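Local coordinates for mandelate racemase/muconate lactonizing enzyme/Enolase superfamily (Rhodobacter sphaeroides, PDB 2HZG), which belongs to the mandelate racemase/muconate lactonizing enzyme branch of the enolase superfamily, pairing an N-terminal capping domain with a barrel domain that carries a bound sodium ion, at residues Ala21-Val33 with Trp41-Ala53. Sequence-based numbering, arbitrary orientation.
Sequences AADGSQDALLVRV and WGECEAAPLPSIA
Arg32 lays its aliphatic chain over one face of the Trp41 indole, in a CH-pi contact with CB 3.6 Å from the centroid of the six-membered ring and almost on its normal. With CG anti to the backbone N (chi1 -176°), the arginine runs beside the indole in the same direction, CD reaching 3.5 Å from CZ2, while the guanidinium plane is turned 69° from the ring and its NH2 continues to a salt bridge with Asp9. Leu30 CB meets the ring at its edge, near CZ3, and Leu30 CD2 packs on Glu43 CG; Glu43 OE1 hydrogen-bonds to Ser308. These side chains share one face of an antiparallel hairpin, strands 27-35 and 38-44. Val31 N donates to Gly42 O and Gly42 N to Val31 O, both hydrogen bonds 2.8 Å long, and Cys44 N donates to Leu29 O.

The opposite face, with Leu29, Val31 and Cys44, is mainly apolar. Leu29 inserts CD2 3.5 Å from Ser51 CB, Ser51 OG being held by Ala47 O, and CD1 3.8 Å from Ile52 CG1, seating helix 48-56 on the sheet, while Cys44 SG touches Val31 CG2. Further along, Asp27 OD2 lies 3.4 Å from Pro48 CD and is hydrogen-bonded to Ser60 of the second subunit; a water links Asp27 OD1 to Ala46 O, within the contact. The chemistry thus divides the work: apolar contacts join helix to sheet, whereas Arg32, Glu43 and Asp27 OD2 reach outward to the neighbouring strand, the barrel domain and the dimer partner.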
loop_
_atom_site.group_PDB
_atom_site.type_symbol
_atom_site.label_atom_id
_atom_site.label_comp_id
_atom_site.label_asym_id
_atom_site.label_seq_id
_atom_site.Cartn_x
_atom_site.Cartn_y
_atom_site.Cartn_z
ATOM N N ALA A 21 -14.905 -1.444 16.867
ATOM C CA ALA A 21 -15.443 -2.424 15.918
ATOM C C ALA A 21 -14.753 -2.263 14.546
ATOM O O ALA A 21 -14.470 -1.134 14.119
ATOM C CB ALA A 21 -16.925 -2.250 15.763
ATOM N N ALA A 22 -14.518 -3.393 13.858
ATOM C CA ALA A 22 -13.947 -3.404 12.501
ATOM C C ALA A 22 -15.061 -3.127 11.491
ATOM O O ALA A 22 -15.464 -3.998 10.698
ATOM C CB ALA A 22 -13.279 -4.733 12.209
ATOM N N ASP A 23 -15.546 -1.894 11.527
ATOM C CA ASP A 23 -16.791 -1.534 10.870
ATOM C C ASP A 23 -16.526 -0.242 10.123
ATOM O O ASP A 23 -16.432 0.811 10.738
ATOM C CB ASP A 23 -17.890 -1.344 11.939
ATOM C CG ASP A 23 -19.226 -0.855 11.352
ATOM O OD1 ASP A 23 -19.312 -0.604 10.129
ATOM O OD2 ASP A 23 -20.206 -0.738 12.131
ATOM N N GLY A 24 -16.360 -0.352 8.803
ATOM C CA GLY A 24 -16.071 0.792 7.925
ATOM C C GLY A 24 -17.217 1.776 7.707
ATOM O O GLY A 24 -17.049 2.796 7.032
ATOM N N SER A 25 -18.387 1.493 8.268
ATOM C CA SER A 25 -19.539 2.384 8.080
ATOM C C SER A 25 -19.570 3.542 9.074
ATOM O O SER A 25 -20.457 4.394 9.005
ATOM C CB SER A 25 -20.859 1.590 8.108
ATOM O OG SER A 25 -21.188 1.170 9.423
ATOM N N GLN A 26 -18.586 3.596 9.974
ATOM C CA GLN A 26 -18.562 4.609 11.043
ATOM C C GLN A 26 -18.099 5.978 10.577
ATOM O O GLN A 26 -18.378 6.971 11.229
ATOM C CB GLN A 26 -17.675 4.153 12.203
ATOM C CG GLN A 26 -18.083 2.803 12.789
ATOM C CD GLN A 26 -17.286 2.502 14.051
ATOM O OE1 GLN A 26 -17.578 3.043 15.113
ATOM N NE2 GLN A 26 -16.287 1.632 13.938
ATOM N N ASP A 27 -17.366 6.016 9.472
ATOM C CA ASP A 27 -16.943 7.274 8.890
ATOM C C ASP A 27 -16.862 7.112 7.381
ATOM O O ASP A 27 -17.107 6.008 6.873
ATOM C CB ASP A 27 -15.663 7.857 9.565
ATOM C CG ASP A 27 -14.363 7.245 9.062
ATOM O OD1 ASP A 27 -14.379 6.283 8.285
ATOM O OD2 ASP A 27 -13.291 7.775 9.439
ATOM N N ALA A 28 -16.614 8.206 6.667
ATOM C CA ALA A 28 -16.586 8.168 5.205
ATOM C C ALA A 28 -15.789 9.333 4.657
ATOM O O ALA A 28 -15.690 10.382 5.287
ATOM C CB ALA A 28 -18.028 8.191 4.605
ATOM N N LEU A 29 -15.211 9.134 3.479
ATOM C CA LEU A 29 -14.702 10.253 2.708
ATOM C C LEU A 29 -15.467 10.286 1.386
ATOM O O LEU A 29 -15.298 9.403 0.552
ATOM C CB LEU A 29 -13.182 10.180 2.483
ATOM C CG LEU A 29 -12.619 11.379 1.676
ATOM C CD1 LEU A 29 -12.765 12.716 2.405
ATOM C CD2 LEU A 29 -11.165 11.145 1.335
ATOM N N LEU A 30 -16.334 11.288 1.230
ATOM C CA LEU A 30 -17.111 11.438 0.002
ATOM C C LEU A 30 -16.425 12.437 -0.925
ATOM O O LEU A 30 -15.746 13.355 -0.480
ATOM C CB LEU A 30 -18.547 11.892 0.316
ATOM C CG LEU A 30 -19.470 10.963 1.123
ATOM C CD1 LEU A 30 -20.899 11.494 1.052
ATOM C CD2 LEU A 30 -19.444 9.524 0.606
ATOM N N VAL A 31 -16.600 12.238 -2.220
ATOM C CA VAL A 31 -15.874 13.019 -3.202
ATOM C C VAL A 31 -16.890 13.526 -4.199
ATOM O O VAL A 31 -17.581 12.727 -4.837
ATOM C CB VAL A 31 -14.816 12.162 -3.975
ATOM C CG1 VAL A 31 -14.103 13.016 -5.018
ATOM C CG2 VAL A 31 -13.775 11.517 -3.024
ATOM N N ARG A 32 -16.984 14.848 -4.326
ATOM C CA ARG A 32 -17.854 15.437 -5.339
ATOM C C ARG A 32 -16.983 16.073 -6.400
ATOM O O ARG A 32 -16.227 17.003 -6.106
ATOM C CB ARG A 32 -18.797 16.493 -4.729
ATOM C CG ARG A 32 -19.808 17.066 -5.745
ATOM C CD ARG A 32 -20.654 18.205 -5.179
ATOM N NE ARG A 32 -19.836 19.303 -4.677
ATOM C CZ ARG A 32 -20.185 20.120 -3.685
ATOM N NH1 ARG A 32 -21.370 19.982 -3.076
ATOM N NH2 ARG A 32 -19.344 21.079 -3.300
ATOM N N VAL A 33 -17.086 15.576 -7.626
ATOM C CA VAL A 33 -16.342 16.135 -8.745
ATOM C C VAL A 33 -17.310 16.996 -9.574
ATOM O O VAL A 33 -18.461 16.587 -9.808
ATOM C CB VAL A 33 -15.708 15.024 -9.618
ATOM C CG1 VAL A 33 -14.962 15.626 -10.820
ATOM C CG2 VAL A 33 -14.754 14.140 -8.780
ATOM N N TRP A 41 -20.500 11.875 -7.788
ATOM C CA TRP A 41 -20.092 11.586 -6.424
ATOM C C TRP A 41 -19.442 10.233 -6.359
ATOM O O TRP A 41 -19.823 9.302 -7.090
ATOM C CB TRP A 41 -21.303 11.553 -5.489
ATOM C CG TRP A 41 -21.824 12.873 -5.105
ATOM C CD1 TRP A 41 -22.807 13.590 -5.755
ATOM C CD2 TRP A 41 -21.445 13.653 -3.960
ATOM N NE1 TRP A 41 -23.053 14.767 -5.079
ATOM C CE2 TRP A 41 -22.235 14.835 -3.979
ATOM C CE3 TRP A 41 -20.518 13.471 -2.914
ATOM C CZ2 TRP A 41 -22.128 15.825 -2.997
ATOM C CZ3 TRP A 41 -20.410 14.466 -1.940
ATOM C CH2 TRP A 41 -21.206 15.632 -1.996
ATOM N N GLY A 42 -18.488 10.121 -5.443
ATOM C CA GLY A 42 -17.864 8.842 -5.136
ATOM C C GLY A 42 -17.522 8.772 -3.652
ATOM O O GLY A 42 -17.667 9.757 -2.924
ATOM N N GLU A 43 -17.068 7.603 -3.213
ATOM C CA GLU A 43 -16.734 7.376 -1.822
ATOM C C GLU A 43 -15.421 6.566 -1.743
ATOM O O GLU A 43 -15.263 5.548 -2.424
ATOM C CB GLU A 43 -17.882 6.631 -1.130
ATOM C CG GLU A 43 -17.680 6.351 0.376
ATOM C CD GLU A 43 -18.918 5.702 1.004
ATOM O OE1 GLU A 43 -20.040 5.925 0.481
ATOM O OE2 GLU A 43 -18.766 4.963 2.011
ATOM N N CYS A 44 -14.482 7.049 -0.929
ATOM C CA CYS A 44 -13.241 6.313 -0.666
ATOM C C CYS A 44 -13.458 5.435 0.561
ATOM O O CYS A 44 -13.907 5.922 1.600
ATOM C CB CYS A 44 -12.090 7.283 -0.363
ATOM S SG CYS A 44 -11.782 8.516 -1.623
ATOM N N GLU A 45 -13.152 4.150 0.447
ATOM C CA GLU A 45 -13.217 3.283 1.622
ATOM C C GLU A 45 -11.821 3.261 2.245
ATOM O O GLU A 45 -11.017 2.360 2.008
ATOM C CB GLU A 45 -13.736 1.871 1.275
ATOM C CG GLU A 45 -13.830 0.923 2.486
ATOM C CD GLU A 45 -14.557 1.507 3.723
ATOM O OE1 GLU A 45 -15.412 2.410 3.584
ATOM O OE2 GLU A 45 -14.273 1.036 4.855
ATOM N N ALA A 46 -11.535 4.286 3.034
ATOM C CA ALA A 46 -10.165 4.608 3.359
ATOM C C ALA A 46 -10.197 5.526 4.548
ATOM O O ALA A 46 -11.245 6.114 4.853
ATOM C CB ALA A 46 -9.519 5.339 2.184
ATOM N N ALA A 47 -9.031 5.714 5.158
ATOM C CA ALA A 47 -8.856 6.695 6.225
ATOM C C ALA A 47 -8.998 8.082 5.606
ATOM O O ALA A 47 -8.225 8.446 4.722
ATOM C CB ALA A 47 -7.478 6.508 6.898
ATOM N N PRO A 48 -10.028 8.838 6.019
ATOM C CA PRO A 48 -10.287 10.123 5.368
ATOM C C PRO A 48 -9.180 11.162 5.426
ATOM O O PRO A 48 -8.904 11.753 4.403
ATOM C CB PRO A 48 -11.567 10.620 6.059
ATOM C CG PRO A 48 -12.266 9.355 6.487
ATOM C CD PRO A 48 -11.093 8.523 7.002
ATOM N N LEU A 49 -8.564 11.404 6.591
ATOM C CA LEU A 49 -7.566 12.456 6.648
ATOM C C LEU A 49 -6.291 12.145 5.837
ATOM O O LEU A 49 -5.814 13.012 5.122
ATOM C CB LEU A 49 -7.241 12.886 8.087
ATOM C CG LEU A 49 -6.188 13.985 8.265
ATOM C CD1 LEU A 49 -6.742 15.341 7.814
ATOM C CD2 LEU A 49 -5.753 14.065 9.727
ATOM N N PRO A 50 -5.720 10.931 5.974
ATOM C CA PRO A 50 -4.584 10.569 5.107
ATOM C C PRO A 50 -4.929 10.651 3.630
ATOM O O PRO A 50 -4.082 11.049 2.828
ATOM C CB PRO A 50 -4.291 9.118 5.509
ATOM C CG PRO A 50 -4.717 9.043 6.937
ATOM C CD PRO A 50 -6.010 9.863 6.944
ATOM N N SER A 51 -6.162 10.278 3.265
ATOM C CA SER A 51 -6.616 10.403 1.883
ATOM C C SER A 51 -6.698 11.862 1.445
ATOM O O SER A 51 -6.192 12.203 0.378
ATOM C CB SER A 51 -7.964 9.700 1.667
ATOM O OG SER A 51 -7.845 8.330 1.985
ATOM N N ILE A 52 -7.324 12.717 2.260
ATOM C CA ILE A 52 -7.352 14.157 1.960
ATOM C C ILE A 52 -5.918 14.698 1.822
ATOM O O ILE A 52 -5.626 15.457 0.900
ATOM C CB ILE A 52 -8.111 14.987 3.047
ATOM C CG1 ILE A 52 -9.625 14.699 3.015
ATOM C CG2 ILE A 52 -7.831 16.490 2.867
ATOM C CD1 ILE A 52 -10.356 15.091 4.348
ATOM N N ALA A 53 -5.031 14.304 2.748
ATOM C CA ALA A 53 -3.614 14.689 2.661
ATOM C C ALA A 53 -2.957 14.257 1.345
ATOM O O ALA A 53 -2.230 15.050 0.741
ATOM C CB ALA A 53 -2.826 14.189 3.875
HETATM O O HOH W 1 -13.832 3.015 6.618
HETATM O O HOH W 2 -13.894 5.947 5.529
#